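Local coordinates for protein diol-dehydratase (Roseburia inulinivorans, PDB 5I2A) that probably dehydrates 1,2-propanediol as a B12-independent glycyl radical enzyme of the pyruvate formate lyase-like family, at residues I383-G388 / P408-D413; N346-G351 / Y433-C438. All coordinates share one frame; numbering follows the deposited sequence.

Contact 1. Residues I383-G388 / P408-D413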
ATOM      1  N   ILE A 383      -7.990 -35.632  16.994  1.00 12.76           N
ATOM      2  CA  ILE A 383      -8.348 -35.686  18.396  1.00 12.72           C
ATOM      3  C   ILE A 383      -7.234 -35.091  19.259  1.00 14.19           C
ATOM      4  O   ILE A 383      -6.048 -35.325  19.025  1.00 13.54           O
ATOM      5  CB  ILE A 383      -8.674 -37.141  18.843  1.00 14.51           C
ATOM      6  CG1 ILE A 383      -9.109 -37.167  20.312  1.00 11.37           C
ATOM      7  CG2 ILE A 383      -7.488 -38.080  18.576  1.00 10.59           C
ATOM      8  CD1 ILE A 383      -9.772 -38.489  20.728  1.00 13.45           C
ATOM      9  N   ARG A 384      -7.629 -34.274  20.224  1.00 14.43           N
ATOM     10  CA  ARG A 384      -6.698 -33.759  21.208  1.00 13.65           C
ATOM     11  C   ARG A 384      -6.591 -34.748  22.365  1.00 17.08           C
ATOM     12  O   ARG A 384      -7.577 -35.049  23.018  1.00 16.26           O
ATOM     13  CB  ARG A 384      -7.147 -32.387  21.720  1.00 12.92           C
ATOM     14  CG  ARG A 384      -6.888 -31.248  20.757  1.00 11.48           C
ATOM     15  CD  ARG A 384      -7.390 -29.909  21.309  1.00 13.18           C
ATOM     16  NE  ARG A 384      -6.989 -29.687  22.696  1.00 13.55           N
ATOM     17  CZ  ARG A 384      -7.265 -28.579  23.379  1.00 13.84           C
ATOM     18  NH1 ARG A 384      -7.926 -27.576  22.804  1.00 11.46           N
ATOM     19  NH2 ARG A 384      -6.885 -28.478  24.642  1.00 13.09           N
ATOM     20  N   VAL A 385      -5.386 -35.253  22.595  1.00 15.84           N
ATOM     21  CA  VAL A 385      -5.102 -36.166  23.690  1.00 16.58           C
ATOM     22  C   VAL A 385      -4.458 -35.402  24.855  1.00 17.08           C
ATOM     23  O   VAL A 385      -3.524 -34.621  24.648  1.00 14.56           O
ATOM     24  CB  VAL A 385      -4.151 -37.302  23.243  1.00 14.58           C
ATOM     25  CG1 VAL A 385      -3.834 -38.255  24.406  1.00 14.31           C
ATOM     26  CG2 VAL A 385      -4.737 -38.056  22.070  1.00 12.66           C
ATOM     27  N   TRP A 386      -4.972 -35.605  26.065  1.00 16.80           N
ATOM     28  CA  TRP A 386      -4.331 -35.065  27.268  1.00 17.78           C
ATOM     29  C   TRP A 386      -4.464 -36.071  28.411  1.00 20.63           C
ATOM     30  O   TRP A 386      -5.159 -37.074  28.272  1.00 19.86           O
ATOM     31  CB  TRP A 386      -4.915 -33.693  27.642  1.00 15.89           C
ATOM     32  CG  TRP A 386      -6.270 -33.714  28.269  1.00 18.63           C
ATOM     33  CD1 TRP A 386      -7.443 -34.095  27.688  1.00 17.07           C
ATOM     34  CD2 TRP A 386      -6.599 -33.292  29.593  1.00 17.06           C
ATOM     35  NE1 TRP A 386      -8.478 -33.955  28.575  1.00 17.86           N
ATOM     36  CE2 TRP A 386      -7.987 -33.459  29.754  1.00 16.93           C
ATOM     37  CE3 TRP A 386      -5.850 -32.788  30.663  1.00 19.26           C
ATOM     38  CZ2 TRP A 386      -8.649 -33.149  30.943  1.00 19.46           C
ATOM     39  CZ3 TRP A 386      -6.507 -32.481  31.853  1.00 18.93           C
ATOM     40  CH2 TRP A 386      -7.892 -32.662  31.979  1.00 19.97           C
ATOM     41  N   HIS A 387      -3.786 -35.820  29.525  1.00 21.77           N
ATOM     42  CA  HIS A 387      -3.736 -36.805  30.603  1.00 25.04           C
ATOM     43  C   HIS A 387      -5.126 -37.148  31.132  1.00 22.35           C
ATOM     44  O   HIS A 387      -5.367 -38.267  31.546  1.00 27.17           O
ATOM     45  CB  HIS A 387      -2.822 -36.322  31.738  1.00 23.75           C
ATOM     46  CG  HIS A 387      -3.368 -35.173  32.536  1.00 31.11           C
ATOM     47  ND1 HIS A 387      -2.959 -33.868  32.345  1.00 31.60           N
ATOM     48  CD2 HIS A 387      -4.257 -35.141  33.561  1.00 27.82           C
ATOM     49  CE1 HIS A 387      -3.583 -33.083  33.207  1.00 32.58           C
ATOM     50  NE2 HIS A 387      -4.378 -33.830  33.953  1.00 32.63           N
ATOM     51  N   GLY A 388      -6.055 -36.203  31.056  1.00 21.49           N
ATOM     52  CA  GLY A 388      -7.422 -36.458  31.478  1.00 16.92           C
ATOM     53  C   GLY A 388      -8.405 -36.807  30.371  1.00 21.39           C
ATOM     54  O   GLY A 388      -9.608 -36.757  30.589  1.00 19.17           O
ATOM     55  N   PRO A 408      -8.738 -40.677  13.624  1.00 13.37           N
ATOM     56  CA  PRO A 408      -8.307 -39.279  13.572  1.00 12.14           C
ATOM     57  C   PRO A 408      -6.801 -39.238  13.655  1.00 14.97           C
ATOM     58  O   PRO A 408      -6.202 -40.274  13.928  1.00 14.45           O
ATOM     59  CB  PRO A 408      -8.937 -38.665  14.812  1.00 13.21           C
ATOM     60  CG  PRO A 408      -8.988 -39.828  15.792  1.00 18.49           C
ATOM     61  CD  PRO A 408      -9.183 -41.077  14.971  1.00 12.66           C
ATOM     62  N   ALA A 409      -6.200 -38.084  13.403  1.00 14.19           N
ATOM     63  CA  ALA A 409      -4.813 -37.863  13.786  1.00 13.74           C
ATOM     64  C   ALA A 409      -4.796 -37.499  15.275  1.00 13.43           C
ATOM     65  O   ALA A 409      -5.755 -36.913  15.770  1.00 12.20           O
ATOM     66  CB  ALA A 409      -4.175 -36.757  12.945  1.00 11.33           C
ATOM     67  N   TYR A 410      -3.711 -37.845  15.963  1.00 11.51           N
ATOM     68  CA  TYR A 410      -3.597 -37.689  17.410  1.00 12.62           C
ATOM     69  C   TYR A 410      -2.608 -36.574  17.770  1.00 11.33           C
ATOM     70  O   TYR A 410      -1.474 -36.581  17.299  1.00 13.45           O
ATOM     71  CB  TYR A 410      -3.162 -39.024  18.058  1.00 14.11           C
ATOM     72  CG  TYR A 410      -4.168 -40.145  17.827  1.00 14.93           C
ATOM     73  CD1 TYR A 410      -4.199 -40.845  16.621  1.00 14.41           C
ATOM     74  CD2 TYR A 410      -5.092 -40.486  18.804  1.00 14.91           C
ATOM     75  CE1 TYR A 410      -5.134 -41.860  16.398  1.00 14.13           C
ATOM     76  CE2 TYR A 410      -6.031 -41.491  18.591  1.00 14.18           C
ATOM     77  CZ  TYR A 410      -6.048 -42.173  17.388  1.00 14.40           C
ATOM     78  OH  TYR A 410      -6.978 -43.154  17.172  1.00 14.29           O
ATOM     79  N   TYR A 411      -3.041 -35.635  18.613  1.00 12.02           N
ATOM     80  CA  TYR A 411      -2.236 -34.467  18.990  1.00 14.32           C
ATOM     81  C   TYR A 411      -2.070 -34.364  20.508  1.00 15.45           C
ATOM     82  O   TYR A 411      -3.000 -34.602  21.265  1.00 12.72           O
ATOM     83  CB  TYR A 411      -2.856 -33.179  18.429  1.00 10.66           C
ATOM     84  CG  TYR A 411      -2.947 -33.218  16.909  1.00 13.78           C
ATOM     85  CD1 TYR A 411      -1.896 -32.756  16.111  1.00 11.09           C
ATOM     86  CD2 TYR A 411      -4.055 -33.769  16.281  1.00 11.91           C
ATOM     87  CE1 TYR A 411      -1.964 -32.821  14.727  1.00 11.32           C
ATOM     88  CE2 TYR A 411      -4.137 -33.837  14.891  1.00 14.89           C
ATOM     89  CZ  TYR A 411      -3.093 -33.366  14.121  1.00 11.10           C
ATOM     90  OH  TYR A 411      -3.183 -33.462  12.761  1.00 14.17           O
ATOM     91  N   ASN A 412      -0.870 -33.990  20.929  1.00 13.41           N
ATOM     92  CA  ASN A 412      -0.516 -33.977  22.341  1.00 14.83           C
ATOM     93  C   ASN A 412      -0.665 -32.592  23.000  1.00 11.68           C
ATOM     94  O   ASN A 412       0.235 -31.752  22.918  1.00 15.13           O
ATOM     95  CB  ASN A 412       0.916 -34.506  22.487  1.00 12.58           C
ATOM     96  CG  ASN A 412       1.359 -34.639  23.937  1.00 13.79           C
ATOM     97  OD1 ASN A 412       0.561 -34.505  24.854  1.00 15.10           O
ATOM     98  ND2 ASN A 412       2.642 -34.911  24.138  1.00 14.24           N
ATOM     99  N   ASP A 413      -1.801 -32.373  23.649  1.00 13.44           N
ATOM    100  CA  ASP A 413      -2.031 -31.175  24.477  1.00 15.03           C
ATOM    101  C   ASP A 413      -0.831 -30.765  25.320  1.00 15.87           C
ATOM    102  O   ASP A 413      -0.486 -29.582  25.394  1.00 15.18           O
ATOM    103  CB  ASP A 413      -3.208 -31.391  25.436  1.00 14.86           C
ATOM    104  CG  ASP A 413      -4.553 -31.102  24.804  1.00 13.63           C
ATOM    105  OD1 ASP A 413      -4.661 -31.163  23.569  1.00 16.11           O
ATOM    106  OD2 ASP A 413      -5.515 -30.815  25.550  1.00 14.84           O
TER
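I383-V385 and Y410-N412 are neighbouring parallel strands, the two arms of a beta-alpha-beta crossover whose connecting helix is 391-402; the sheet they share is consistent with the alpha/beta barrel of glycyl radical enzymes. Backbone pairing alternates in the parallel manner. I383 N donates to A409 O and Y411 N to I383 O, then V385 N reaches Y411 O at 2.8 Å. The ladder runs on into the first turn of helix 413-422, where D413 N donates to V385 O at 3.0 Å. N412, the N-cap of that helix, turns OD1 to the backbone N of E414, while its ND2 bonds G785 O.

Apolar contact gathers on the face carrying I383, V385 and Y410. The CG2 branch of I383 lies 3.4 Å from Y410 CD2 and 3.6 Å from P408 CG. V385 CG2 comes to the edge of the same tyrosine ring, 4.1 Å from Y410 CD2. Helices 391-402 and 766-781 cover this face, and Y410 OH bonds T401.

Charge lies on the other face. R384, bent at chi3 (47°), grips D413 side-on, NE to OD1 at 2.9 Å, the guanidinium and carboxylate planes being 52° apart. D413 has further partners in Y433 OH at OD1 and Q352 NE2 at OD2, so the buried carboxylate is held at both oxygens. A methionine in place of R384 would probably leave the buried D413 carboxylate without this counter-charge, with the bonds from Y433 and Q352 remaining of those described here. W386 packs its CB 3.6 Å from D413 OD2, its indole NE1 bonding D358. The second arm of the salt bridge, R384 NH2 to D413 OD2, is 2.9 Å long: OD2 lies in the guanidinium plane, yet NH2 stands above the carboxylate plane.

Contact 2. Residues N346-G351 / Y433-C438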
ATOM      1  N   ASN A 346      -9.296 -29.237   8.668  1.00 13.80           N
ATOM      2  CA  ASN A 346      -9.054 -29.975   9.887  1.00 13.01           C
ATOM      3  C   ASN A 346     -10.125 -29.671  10.928  1.00 13.24           C
ATOM      4  O   ASN A 346     -10.430 -28.514  11.205  1.00 10.86           O
ATOM      5  CB  ASN A 346      -7.676 -29.666  10.448  1.00 11.24           C
ATOM      6  CG  ASN A 346      -7.210 -30.722  11.438  1.00 12.93           C
ATOM      7  OD1 ASN A 346      -7.756 -30.850  12.531  1.00 13.36           O
ATOM      8  ND2 ASN A 346      -6.194 -31.477  11.054  1.00 10.88           N
ATOM      9  N   LEU A 347     -10.682 -30.737  11.490  1.00 13.41           N
ATOM     10  CA  LEU A 347     -11.759 -30.655  12.461  1.00 11.91           C
ATOM     11  C   LEU A 347     -11.387 -31.561  13.611  1.00 13.32           C
ATOM     12  O   LEU A 347     -11.103 -32.749  13.420  1.00 13.25           O
ATOM     13  CB  LEU A 347     -13.110 -31.062  11.841  1.00 11.90           C
ATOM     14  CG  LEU A 347     -14.389 -30.864  12.671  1.00 11.75           C
ATOM     15  CD1 LEU A 347     -15.598 -30.669  11.738  1.00 11.35           C
ATOM     16  CD2 LEU A 347     -14.659 -32.019  13.617  1.00 10.30           C
ATOM     17  N   ILE A 348     -11.379 -30.995  14.809  1.00 14.08           N
ATOM     18  CA  ILE A 348     -10.817 -31.695  15.955  1.00 11.96           C
ATOM     19  C   ILE A 348     -11.883 -31.923  17.035  1.00 13.75           C
ATOM     20  O   ILE A 348     -12.830 -31.145  17.157  1.00 12.27           O
ATOM     21  CB  ILE A 348      -9.619 -30.910  16.532  1.00 12.88           C
ATOM     22  CG1 ILE A 348      -8.692 -31.820  17.345  1.00 14.12           C
ATOM     23  CG2 ILE A 348     -10.088 -29.721  17.342  1.00 11.13           C
ATOM     24  CD1 ILE A 348      -7.256 -31.325  17.334  1.00 13.02           C
ATOM     25  N   VAL A 349     -11.733 -33.000  17.802  1.00 15.16           N
ATOM     26  CA  VAL A 349     -12.633 -33.272  18.917  1.00 13.33           C
ATOM     27  C   VAL A 349     -11.864 -33.449  20.225  1.00 15.63           C
ATOM     28  O   VAL A 349     -10.668 -33.743  20.226  1.00 15.12           O
ATOM     29  CB  VAL A 349     -13.496 -34.533  18.673  1.00 13.99           C
ATOM     30  CG1 VAL A 349     -14.316 -34.388  17.403  1.00 13.79           C
ATOM     31  CG2 VAL A 349     -12.632 -35.754  18.609  1.00 11.79           C
ATOM     32  N   GLY A 350     -12.566 -33.285  21.341  1.00 15.62           N
ATOM     33  CA  GLY A 350     -11.973 -33.526  22.636  1.00 14.25           C
ATOM     34  C   GLY A 350     -10.961 -32.476  23.062  1.00 12.76           C
ATOM     35  O   GLY A 350     -10.959 -31.360  22.556  1.00 15.87           O
ATOM     36  N   GLY A 351     -10.098 -32.850  23.999  1.00 13.69           N
ATOM     37  CA  GLY A 351      -9.157 -31.924  24.585  1.00 15.03           C
ATOM     38  C   GLY A 351      -9.676 -31.399  25.910  1.00 18.05           C
ATOM     39  O   GLY A 351     -10.399 -32.104  26.605  1.00 17.96           O
ATOM     40  N   TYR A 433      -6.782 -24.461  21.837  1.00 11.42           N
ATOM     41  CA  TYR A 433      -6.212 -24.597  20.494  1.00 12.85           C
ATOM     42  C   TYR A 433      -6.945 -25.626  19.632  1.00 13.28           C
ATOM     43  O   TYR A 433      -7.582 -26.565  20.134  1.00 13.43           O
ATOM     44  CB  TYR A 433      -4.721 -24.955  20.566  1.00 11.83           C
ATOM     45  CG  TYR A 433      -4.415 -26.431  20.750  1.00 11.67           C
ATOM     46  CD1 TYR A 433      -4.265 -27.275  19.651  1.00 13.66           C
ATOM     47  CD2 TYR A 433      -4.250 -26.978  22.017  1.00 11.80           C
ATOM     48  CE1 TYR A 433      -3.975 -28.619  19.807  1.00 10.46           C
ATOM     49  CE2 TYR A 433      -3.966 -28.334  22.186  1.00 13.24           C
ATOM     50  CZ  TYR A 433      -3.830 -29.149  21.067  1.00 10.49           C
ATOM     51  OH  TYR A 433      -3.547 -30.490  21.209  1.00 11.17           O
ATOM     52  N   ASN A 434      -6.850 -25.457  18.321  1.00 12.56           N
ATOM     53  CA  ASN A 434      -7.136 -26.583  17.448  1.00 12.13           C
ATOM     54  C   ASN A 434      -6.030 -26.702  16.408  1.00 15.57           C
ATOM     55  O   ASN A 434      -5.036 -25.972  16.463  1.00 15.85           O
ATOM     56  CB  ASN A 434      -8.522 -26.468  16.805  1.00  9.65           C
ATOM     57  CG  ASN A 434      -8.694 -25.220  15.966  1.00 13.68           C
ATOM     58  OD1 ASN A 434      -9.356 -24.274  16.377  1.00 17.18           O
ATOM     59  ND2 ASN A 434      -8.135 -25.231  14.761  1.00 11.79           N
ATOM     60  N   ILE A 435      -6.188 -27.639  15.489  1.00 13.02           N
ATOM     61  CA  ILE A 435      -5.177 -27.882  14.475  1.00 11.74           C
ATOM     62  C   ILE A 435      -5.615 -27.257  13.141  1.00 12.34           C
ATOM     63  O   ILE A 435      -6.790 -27.249  12.801  1.00 11.86           O
ATOM     64  CB  ILE A 435      -4.899 -29.394  14.309  1.00 12.88           C
ATOM     65  CG1 ILE A 435      -4.277 -29.974  15.589  1.00 12.49           C
ATOM     66  CG2 ILE A 435      -3.979 -29.675  13.111  1.00 10.22           C
ATOM     67  CD1 ILE A 435      -2.937 -29.325  16.016  1.00 11.79           C
ATOM     68  N   ILE A 436      -4.655 -26.690  12.428  1.00 13.67           N
ATOM     69  CA  ILE A 436      -4.862 -26.149  11.101  1.00  9.83           C
ATOM     70  C   ILE A 436      -4.296 -27.123  10.089  1.00 13.83           C
ATOM     71  O   ILE A 436      -3.166 -27.578  10.253  1.00  9.27           O
ATOM     72  CB  ILE A 436      -4.145 -24.785  10.921  1.00 17.08           C
ATOM     73  CG1 ILE A 436      -4.657 -23.750  11.942  1.00 12.83           C
ATOM     74  CG2 ILE A 436      -4.236 -24.306   9.462  1.00 10.49           C
ATOM     75  CD1 ILE A 436      -6.123 -23.367  11.790  1.00 10.90           C
ATOM     76  N   GLY A 437      -5.057 -27.416   9.033  1.00 10.32           N
ATOM     77  CA  GLY A 437      -4.534 -28.183   7.918  1.00 11.76           C
ATOM     78  C   GLY A 437      -4.060 -29.587   8.285  1.00 13.22           C
ATOM     79  O   GLY A 437      -4.872 -30.462   8.570  1.00 13.15           O
ATOM     80  N   CYS A 438      -2.748 -29.792   8.271  1.00 10.72           N
ATOM     81  CA  CYS A 438      -2.159 -31.094   8.577  1.00 10.49           C
ATOM     82  C   CYS A 438      -1.862 -31.271  10.077  1.00 14.07           C
ATOM     83  O   CYS A 438      -2.452 -32.129  10.720  1.00 11.77           O
ATOM     84  CB  CYS A 438      -0.877 -31.304   7.770  1.00 10.81           C
ATOM     85  SG  CYS A 438      -1.153 -31.551   5.978  1.00 14.31           S
TER
HETATM   86  O   HOH W   1      -8.640 -28.742  14.162  1.00 12.07           O
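N346 OD1 is gripped from two quarters, by the hydroxyl of S382 on the adjoining strand and by a water 2.8 Å away that also lies 2.7 Å from I435 O. The water thus links the side chain of one segment to the backbone of the other, although its two protons cannot serve every acceptor around it and the sharing is not settled. I435 O is also approached by N434 ND2 from its own segment, through a weak bond of 3.1 Å; the same ND2 bonds T168 more strongly.

The other end of the N346 amide bonds directly across the contact. ND2 donates to G437 O at 3.0 Å, nearly straight at 162°, with the acceptor close to the amide plane but the nitrogen standing 43° above the carbonyl plane. N346 has CG anti to its backbone N (chi1 -161°), which sends the amide across to the 433-438 segment. Bonded at both OD1 and ND2, the amide is fixed in its rotation.

Apolar branches fill in beside it. I435 lies over one face of the N346 amide, its CG2 methyl 3.5 Å from N346 ND2, while I435 CG1 meets I348 CD1 at 3.7 Å. I348 CG2 rests against N434 CB at 3.7 Å, and Y411 of the next-but-one strand packs on both N346 and I435.

Strands 346-350 and 434-436 run nearly antiparallel but belong to different sheets, so side chains and water join them here. G437 N bonds S286 OG, and a 1,2-ethanediol, probably from the crystallisation liquor, lies beside G437 and may mark a pocket. The G437-C438 turn, laid against an edge strand of the sheet, is consistent with the cysteine loop at the barrel centre of glycyl radical enzymes.

How the contacts relate
From the N terminus, the first of the four segments reached is strand 346-350; the chain passes helix 362-374 and comes back beside it as strand 380-385. Helix 391-402 then carries it to strand 409-412, and contact 1 closes this short crossover of 19 intervening residues. Helices 413-422 and 427-431 follow before 433-438 returns to strand 346-350, so contact 2 closes a span of 81 residues that wholly encloses contact 1; the two loops nest and do not cross. Their centres are about 9 Å apart. Y411 OH of contact 1 probably bonds C438 O of contact 2, tying strand 409-412 to the turn after strand 434-436; strand 380-385 lies between 346-350 and 409-412 in one sheet.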